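Local structure of BH2331 protein (Bacillus halodurans, 1VL5) at residues F152-V156 and F216-K220; K169-W173 and E243-M247; A45-G49 and I71-A75. The protein probably transfers methyl groups from S-adenosylmethionine to an acceptor that is not known. All coordinates share one frame; numbering follows the deposited sequence.

Interaction 1 (F152-V156 and F216-K220); sequences FYNYV and FIKSK
Matching first torsions, with CG trans to the backbone nitrogen in Phe-152 (chi1 172°) and in Phe-216 (chi1 168°), send the two rings past each other in opposite directions until their rims meet. Phe-152 CE1 comes 3.7 Å from Phe-216 CE2, and the planes are inclined by only 19°, yet neither ring lies over the face of the other. Tyr-155, one turn further along its helix than Phe-152, crosses Phe-216 at a slant and sets its CE2 over one face of that ring, 3.5 Å from Phe-216 CZ. The opposite face is taken by Lys-220, four residues further along the same segment: its chain, bent at chi2 and chi4, lays CE above the ring while CG rests 3.5 Å from Phe-152 CE1. The three rings form an aromatic cluster that joins helix 147-160 to helix 207-218, well away from the centre of the chain. Tyr-224 extends it with an edge-to-face stack on Phe-152, and helix 196-202 adds Trp-199 against Val-156 and Phe-196 against Ile-217. Between the helices Val-156 CG2 fills in at the edge of the Phe-216 ring, 4.1 Å from its CE2, and meets Ile-217 CG1 at 4.2 Å. The same bends of Lys-220 let NZ donate to Phe-216 O at 2.7 Å, which ties the ammonium group back to the helix backbone. Phe-216 O accepts a second bond, from Ser-219 OG at 3.1 Å, the donor standing well above the carbonyl plane.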
loop_
_atom_site.group_PDB
_atom_site.type_symbol
_atom_site.label_atom_id
_atom_site.label_comp_id
_atom_site.label_asym_id
_atom_site.label_seq_id
_atom_site.Cartn_x
_atom_site.Cartn_y
_atom_site.Cartn_z
ATOM N N PHE A 152 1.721 4.252 -18.320
ATOM C CA PHE A 152 3.131 3.984 -18.432
ATOM C C PHE A 152 3.707 3.532 -17.108
ATOM O O PHE A 152 4.452 2.551 -17.060
ATOM C CB PHE A 152 3.837 5.269 -18.934
ATOM C CG PHE A 152 5.335 5.188 -18.923
ATOM C CD1 PHE A 152 6.030 4.543 -19.933
ATOM C CD2 PHE A 152 6.051 5.745 -17.907
ATOM C CE1 PHE A 152 7.392 4.477 -19.897
ATOM C CE2 PHE A 152 7.394 5.651 -17.880
ATOM C CZ PHE A 152 8.070 5.029 -18.872
ATOM N N TYR A 153 3.359 4.264 -16.041
ATOM C CA TYR A 153 3.825 3.990 -14.689
ATOM C C TYR A 153 3.381 2.587 -14.331
ATOM O O TYR A 153 4.168 1.782 -13.888
ATOM C CB TYR A 153 3.266 5.018 -13.666
ATOM C CG TYR A 153 3.575 4.626 -12.256
ATOM C CD1 TYR A 153 4.875 4.668 -11.786
ATOM C CD2 TYR A 153 2.573 4.147 -11.387
ATOM C CE1 TYR A 153 5.192 4.254 -10.465
ATOM C CE2 TYR A 153 2.907 3.700 -10.054
ATOM C CZ TYR A 153 4.202 3.762 -9.624
ATOM O OH TYR A 153 4.553 3.339 -8.331
ATOM N N ASN A 154 2.112 2.282 -14.567
ATOM C CA ASN A 154 1.591 0.995 -14.223
ATOM C C ASN A 154 2.203 -0.143 -15.090
ATOM O O ASN A 154 2.466 -1.240 -14.577
ATOM C CB ASN A 154 0.067 1.002 -14.320
ATOM C CG ASN A 154 -0.576 1.421 -13.031
ATOM O OD1 ASN A 154 -0.414 0.739 -12.023
ATOM N ND2 ASN A 154 -1.247 2.581 -13.025
ATOM N N TYR A 155 2.406 0.109 -16.383
ATOM C CA TYR A 155 3.047 -0.909 -17.257
ATOM C C TYR A 155 4.442 -1.276 -16.715
ATOM O O TYR A 155 4.819 -2.449 -16.566
ATOM C CB TYR A 155 3.153 -0.405 -18.706
ATOM C CG TYR A 155 3.955 -1.338 -19.593
ATOM C CD1 TYR A 155 3.344 -2.360 -20.292
ATOM C CD2 TYR A 155 5.339 -1.199 -19.699
ATOM C CE1 TYR A 155 4.113 -3.241 -21.091
ATOM C CE2 TYR A 155 6.107 -2.063 -20.480
ATOM C CZ TYR A 155 5.511 -3.087 -21.175
ATOM O OH TYR A 155 6.343 -3.926 -21.968
ATOM N N VAL A 156 5.189 -0.258 -16.349
ATOM C CA VAL A 156 6.510 -0.434 -15.755
ATOM C C VAL A 156 6.498 -1.205 -14.428
ATOM O O VAL A 156 7.346 -2.095 -14.182
ATOM C CB VAL A 156 7.177 0.958 -15.602
ATOM C CG1 VAL A 156 8.437 0.864 -14.825
ATOM C CG2 VAL A 156 7.441 1.582 -17.039
ATOM N N PHE A 216 13.141 -0.195 -22.745
ATOM C CA PHE A 216 11.792 0.328 -22.977
ATOM C C PHE A 216 11.571 1.755 -22.390
ATOM O O PHE A 216 10.960 2.655 -23.006
ATOM C CB PHE A 216 10.755 -0.668 -22.386
ATOM C CG PHE A 216 9.342 -0.115 -22.304
ATOM C CD1 PHE A 216 8.488 -0.188 -23.397
ATOM C CD2 PHE A 216 8.881 0.500 -21.142
ATOM C CE1 PHE A 216 7.180 0.360 -23.330
ATOM C CE2 PHE A 216 7.600 1.024 -21.068
ATOM C CZ PHE A 216 6.745 0.943 -22.175
ATOM N N ILE A 217 12.000 1.935 -21.148
ATOM C CA ILE A 217 11.930 3.246 -20.527
ATOM C C ILE A 217 12.823 4.298 -21.240
ATOM O O ILE A 217 12.395 5.459 -21.460
ATOM C CB ILE A 217 12.330 3.155 -19.060
ATOM C CG1 ILE A 217 11.344 2.268 -18.297
ATOM C CG2 ILE A 217 12.479 4.516 -18.438
ATOM C CD1 ILE A 217 11.893 1.883 -16.905
ATOM N N LYS A 218 14.050 3.908 -21.593
ATOM C CA LYS A 218 15.024 4.866 -22.118
ATOM C C LYS A 218 14.554 5.505 -23.452
ATOM O O LYS A 218 14.937 6.647 -23.790
ATOM C CB LYS A 218 16.388 4.189 -22.297
ATOM C CG LYS A 218 17.296 4.853 -23.392
ATOM C CD LYS A 218 18.701 4.254 -23.523
ATOM C CE LYS A 218 19.089 4.016 -25.063
ATOM N NZ LYS A 218 19.094 5.203 -26.074
ATOM N N SER A 219 13.756 4.764 -24.213
ATOM C CA SER A 219 13.360 5.209 -25.565
ATOM C C SER A 219 12.179 6.136 -25.556
ATOM O O SER A 219 11.818 6.674 -26.589
ATOM C CB SER A 219 13.049 4.003 -26.442
ATOM O OG SER A 219 12.027 3.236 -25.816
ATOM N N LYS A 220 11.571 6.338 -24.395
ATOM C CA LYS A 220 10.422 7.201 -24.308
ATOM C C LYS A 220 10.800 8.659 -24.549
ATOM O O LYS A 220 11.953 9.041 -24.354
ATOM C CB LYS A 220 9.720 7.040 -22.968
ATOM C CG LYS A 220 9.115 5.639 -22.745
ATOM C CD LYS A 220 7.971 5.326 -23.708
ATOM C CE LYS A 220 7.839 3.789 -24.009
ATOM N NZ LYS A 220 8.996 3.151 -24.779
#

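Interaction 2 (K169-W173 and E243-M247)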
loop_
_atom_site.group_PDB
_atom_site.type_symbol
_atom_site.label_atom_id
_atom_site.label_comp_id
_atom_site.label_asym_id
_atom_site.label_seq_id
_atom_site.Cartn_x
_atom_site.Cartn_y
_atom_site.Cartn_z
ATOM N N LYS A 169 -5.185 6.128 -9.610
ATOM C CA LYS A 169 -5.101 7.590 -9.499
ATOM C C LYS A 169 -5.624 7.991 -8.126
ATOM O O LYS A 169 -6.485 7.311 -7.547
ATOM C CB LYS A 169 -5.915 8.339 -10.559
ATOM C CG LYS A 169 -5.641 7.961 -12.037
ATOM C CD LYS A 169 -6.620 8.733 -12.929
ATOM C CE LYS A 169 -6.540 8.546 -14.475
ATOM N NZ LYS A 169 -5.197 8.491 -15.007
ATOM N N LYS A 170 -5.087 9.090 -7.610
ATOM C CA LYS A 170 -5.651 9.724 -6.458
ATOM C C LYS A 170 -7.154 9.982 -6.614
ATOM O O LYS A 170 -7.906 9.734 -5.703
ATOM C CB LYS A 170 -4.870 11.005 -6.145
ATOM C CG LYS A 170 -3.452 10.748 -5.659
ATOM C CD LYS A 170 -2.713 12.031 -5.211
ATOM C CE LYS A 170 -2.487 13.057 -6.286
ATOM N NZ LYS A 170 -1.416 12.589 -7.252
ATOM N N SER A 171 -7.601 10.400 -7.802
ATOM C CA SER A 171 -9.027 10.594 -8.077
ATOM C C SER A 171 -9.812 9.291 -8.031
ATOM O O SER A 171 -10.982 9.301 -7.648
ATOM C CB SER A 171 -9.240 11.247 -9.445
ATOM O OG SER A 171 -8.566 10.488 -10.442
ATOM N N ASP A 172 -9.168 8.183 -8.394
ATOM C CA ASP A 172 -9.801 6.866 -8.363
ATOM C C ASP A 172 -10.075 6.516 -6.918
ATOM O O ASP A 172 -11.140 6.005 -6.600
ATOM C CB ASP A 172 -8.910 5.766 -8.948
ATOM C CG ASP A 172 -8.720 5.840 -10.473
ATOM O OD1 ASP A 172 -9.601 6.350 -11.192
ATOM O OD2 ASP A 172 -7.649 5.347 -10.932
ATOM N N TRP A 173 -9.107 6.741 -6.036
ATOM C CA TRP A 173 -9.297 6.473 -4.610
ATOM C C TRP A 173 -10.371 7.371 -3.970
ATOM O O TRP A 173 -11.120 6.921 -3.133
ATOM C CB TRP A 173 -7.988 6.615 -3.800
ATOM C CG TRP A 173 -7.115 5.469 -3.963
ATOM C CD1 TRP A 173 -5.889 5.447 -4.563
ATOM C CD2 TRP A 173 -7.388 4.137 -3.554
ATOM N NE1 TRP A 173 -5.386 4.174 -4.539
ATOM C CE2 TRP A 173 -6.285 3.352 -3.925
ATOM C CE3 TRP A 173 -8.457 3.528 -2.879
ATOM C CZ2 TRP A 173 -6.228 1.996 -3.689
ATOM C CZ3 TRP A 173 -8.391 2.184 -2.621
ATOM C CH2 TRP A 173 -7.273 1.427 -3.015
ATOM N N GLU A 243 5.268 8.483 -7.076
ATOM C CA GLU A 243 4.376 9.022 -6.038
ATOM C C GLU A 243 3.718 7.926 -5.156
ATOM O O GLU A 243 3.400 6.824 -5.609
ATOM C CB GLU A 243 3.278 9.865 -6.683
ATOM C CG GLU A 243 2.499 10.725 -5.663
ATOM C CD GLU A 243 1.215 11.350 -6.231
ATOM O OE1 GLU A 243 0.498 10.646 -7.009
ATOM O OE2 GLU A 243 0.867 12.495 -5.798
ATOM N N SER A 244 3.502 8.261 -3.880
ATOM C CA SER A 244 2.629 7.478 -3.035
ATOM C C SER A 244 1.773 8.389 -2.198
ATOM O O SER A 244 2.049 9.599 -2.039
ATOM C CB SER A 244 3.460 6.594 -2.080
ATOM O OG SER A 244 4.218 7.418 -1.254
ATOM N N ILE A 245 0.771 7.766 -1.607
ATOM C CA ILE A 245 -0.170 8.460 -0.767
ATOM C C ILE A 245 -0.467 7.766 0.538
ATOM O O ILE A 245 -0.293 6.548 0.685
ATOM C CB ILE A 245 -1.517 8.683 -1.518
ATOM C CG1 ILE A 245 -2.066 7.365 -2.011
ATOM C CG2 ILE A 245 -1.279 9.671 -2.737
ATOM C CD1 ILE A 245 -3.358 7.489 -2.791
ATOM N N LEU A 246 -0.969 8.578 1.457
ATOM C CA LEU A 246 -1.489 8.160 2.738
ATOM C C LEU A 246 -2.818 8.880 2.924
ATOM O O LEU A 246 -2.853 10.128 2.985
ATOM C CB LEU A 246 -0.493 8.566 3.840
ATOM C CG LEU A 246 -0.563 8.225 5.340
ATOM C CD1 LEU A 246 0.536 8.990 6.020
ATOM C CD2 LEU A 246 -1.815 8.615 5.976
HETATM N N MSE A 247 -3.889 8.081 3.040
HETATM C CA MSE A 247 -5.228 8.575 3.315
HETATM C C MSE A 247 -5.779 8.125 4.682
HETATM O O MSE A 247 -5.558 6.980 5.104
HETATM C CB MSE A 247 -6.152 8.188 2.160
HETATM C CG MSE A 247 -5.723 8.747 0.854
HETATM SE SE MSE A 247 -6.747 7.916 -0.636
HETATM C CE MSE A 247 -5.846 6.274 -0.513
#
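Helix 170-180 packing on strand 236-250 is a standard element of the Rossmann-like methyltransferase fold, in which the final strand enters the sheet antiparallel to its neighbours, here 134-142 and 183-195. The helix supplies Lys-170 and Trp-173, one turn apart, and the strand supplies Glu-243, Ile-245 and Met-247, every second residue and hence the same face. At one end a salt bridge is made two-pronged: Lys-170 NZ lies 2.7 Å from Glu-243 OE1 and 2.7 Å from Glu-243 OE2, and each oxygen uses its syn lone pair, the side facing the other. Bends at chi3 and chi4 turn the ammonium group of Lys-170 onto the carboxylate, which the extended chain of Glu-243 carries out from the strand. Ser-142 OG also bonds Glu-243 OE1, which helps to fix the rotation of the carboxylate. The aliphatic part of the lysine is used as well, with Lys-170 CD 3.7 Å from Ile-245 CG2; an alanine here would probably leave the Glu-243 carboxylate without its countercharge and that methyl with a gap beside it. Next along the strand, Ile-245 CD1 meets Trp-173 CD1 at 3.7 Å, approaching the indole at a slant. Trp-168 meets Trp-173 edge-to-face, and Leu-138 of strand 134-142 touches both Trp-173 and Met-247. Selenomethionine Met-247 crosses Trp-173 at about a right angle: SE packs 3.6 Å from Trp-173 CB and stands obliquely to the ring, a Met-aromatic contact, while the bend at chi3 sets CE over the five-membered ring in a CH-pi contact, 4.0 Å from its centroid.

Interaction 3 (A45-G49 and I71-A75); sequences ATGGG and ILKVA
Gly-47 and Gly-49 bring the loop after strand 40-44 close against helix 69-81, meeting Ile-71 and Ala-75; this is the glycine-rich strand-turn-helix of the Rossmann-like methyltransferase fold, a sequence consistent with the GxGxxA pattern. In relatives this loop lines the S-adenosylmethionine pocket, and it probably does so here. Thr-46 to Gly-49 form a type II' beta turn closed by Gly-49 N donating to Thr-46 O at 2.9 Å, while Asp-66, at the end of the neighbouring strand, receives Gly-47 N. Gly-49 has positive phi (89°) and its CA lies 4.0 Å from Ala-75 CB; a side-chain carbon on it would be pressed against that methyl.

Van der Waals contacts are made mostly to the helix methyls. Gly-47 O touches two of them, 3.6 Å from Ile-71 CG2 and 3.6 Å from Ala-75 CB. The isoleucine branch arrives there because CG2 is trans to the backbone nitrogen of Ile-71, lying beside its carbonyl carbon. Deeper in, Thr-46 CG2 approaches Ala-75 CB at 4.2 Å and also faces Leu-72 CD2, while its hydroxyl OG1 turns to Asp-43.

Polar linkage across the contact is through water: one molecule donates to Ile-71 O at 3.2 Å and, in a weak bond, to Gly-47 O at 2.7 Å.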
loop_
_atom_site.group_PDB
_atom_site.type_symbol
_atom_site.label_atom_id
_atom_site.label_comp_id
_atom_site.label_asym_id
_atom_site.label_seq_id
_atom_site.Cartn_x
_atom_site.Cartn_y
_atom_site.Cartn_z
ATOM N N ALA A 45 -3.694 -7.318 4.657
ATOM C CA ALA A 45 -2.562 -7.748 3.835
ATOM C C ALA A 45 -1.287 -7.423 4.584
ATOM O O ALA A 45 -0.433 -6.645 4.161
ATOM C CB ALA A 45 -2.609 -7.054 2.477
ATOM N N THR A 46 -1.189 -7.984 5.778
ATOM C CA THR A 46 -0.136 -7.610 6.651
ATOM C C THR A 46 1.271 -7.890 6.064
ATOM O O THR A 46 2.248 -7.188 6.417
ATOM C CB THR A 46 -0.350 -8.297 8.030
ATOM O OG1 THR A 46 0.563 -7.760 8.966
ATOM C CG2 THR A 46 -0.132 -9.722 7.918
ATOM N N GLY A 47 1.395 -8.905 5.211
ATOM C CA GLY A 47 2.674 -9.161 4.489
ATOM C C GLY A 47 3.768 -9.489 5.489
ATOM O O GLY A 47 3.613 -10.425 6.265
ATOM N N GLY A 48 4.838 -8.682 5.508
ATOM C CA GLY A 48 5.961 -8.912 6.430
ATOM C C GLY A 48 5.653 -8.505 7.870
ATOM O O GLY A 48 6.449 -8.791 8.777
ATOM N N GLY A 49 4.482 -7.877 8.061
ATOM C CA GLY A 49 3.944 -7.565 9.395
ATOM C C GLY A 49 4.374 -6.227 9.977
ATOM O O GLY A 49 4.220 -5.987 11.181
ATOM N N ILE A 71 2.430 -16.631 4.705
ATOM C CA ILE A 71 2.599 -15.208 4.962
ATOM C C ILE A 71 2.492 -14.896 6.476
ATOM O O ILE A 71 3.345 -14.214 7.066
ATOM C CB ILE A 71 1.593 -14.361 4.126
ATOM C CG1 ILE A 71 2.029 -14.372 2.656
ATOM C CG2 ILE A 71 1.515 -12.889 4.658
ATOM C CD1 ILE A 71 0.956 -13.874 1.592
ATOM N N LEU A 72 1.477 -15.462 7.110
ATOM C CA LEU A 72 1.218 -15.193 8.516
ATOM C C LEU A 72 2.339 -15.729 9.384
ATOM O O LEU A 72 2.630 -15.174 10.439
ATOM C CB LEU A 72 -0.131 -15.775 8.952
ATOM C CG LEU A 72 -1.356 -15.078 8.324
ATOM C CD1 LEU A 72 -2.590 -15.883 8.618
ATOM C CD2 LEU A 72 -1.509 -13.706 8.868
ATOM N N LYS A 73 2.983 -16.790 8.937
ATOM C CA LYS A 73 4.157 -17.335 9.677
ATOM C C LYS A 73 5.302 -16.337 9.692
ATOM O O LYS A 73 6.026 -16.169 10.689
ATOM C CB LYS A 73 4.684 -18.615 9.018
ATOM C CG LYS A 73 4.084 -19.865 9.504
ATOM C CD LYS A 73 4.642 -21.027 8.627
ATOM C CE LYS A 73 3.736 -22.246 8.559
ATOM N NZ LYS A 73 3.987 -22.952 7.255
ATOM N N VAL A 74 5.486 -15.689 8.560
ATOM C CA VAL A 74 6.579 -14.760 8.410
ATOM C C VAL A 74 6.296 -13.492 9.185
ATOM O O VAL A 74 7.172 -12.976 9.845
ATOM C CB VAL A 74 6.865 -14.472 6.935
ATOM C CG1 VAL A 74 7.720 -13.194 6.766
ATOM C CG2 VAL A 74 7.568 -15.687 6.304
ATOM N N ALA A 75 5.075 -13.011 9.130
ATOM C CA ALA A 75 4.700 -11.848 9.899
ATOM C C ALA A 75 4.896 -12.128 11.363
ATOM O O ALA A 75 5.410 -11.296 12.078
ATOM C CB ALA A 75 3.274 -11.492 9.640
HETATM O O HOH W 1 5.110 -12.385 5.157
#

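How the interactions relate
Along the chain interaction 3 comes first and closes before the other two open; interactions 1 and 2 then alternate their segments. Interactions 2 and 3 share one mixed sheet: strand 40-44 leads into the glycine loop in its parallel part, and strand 236-250 belongs to its antiparallel end. Their centres are about 24 Å apart, on opposite sides of the chain's centre. Interaction 1 lies farther off, about 31 Å from interaction 3 between centres, and joins helices outside the sheet. It comes within about 5 Å of interaction 2 between nearest atoms, where helix 147-160 nears strand 236-250, without touching. Helices 147-160 and 170-180 are consecutive, and the chain passes from helical part to sheet twice.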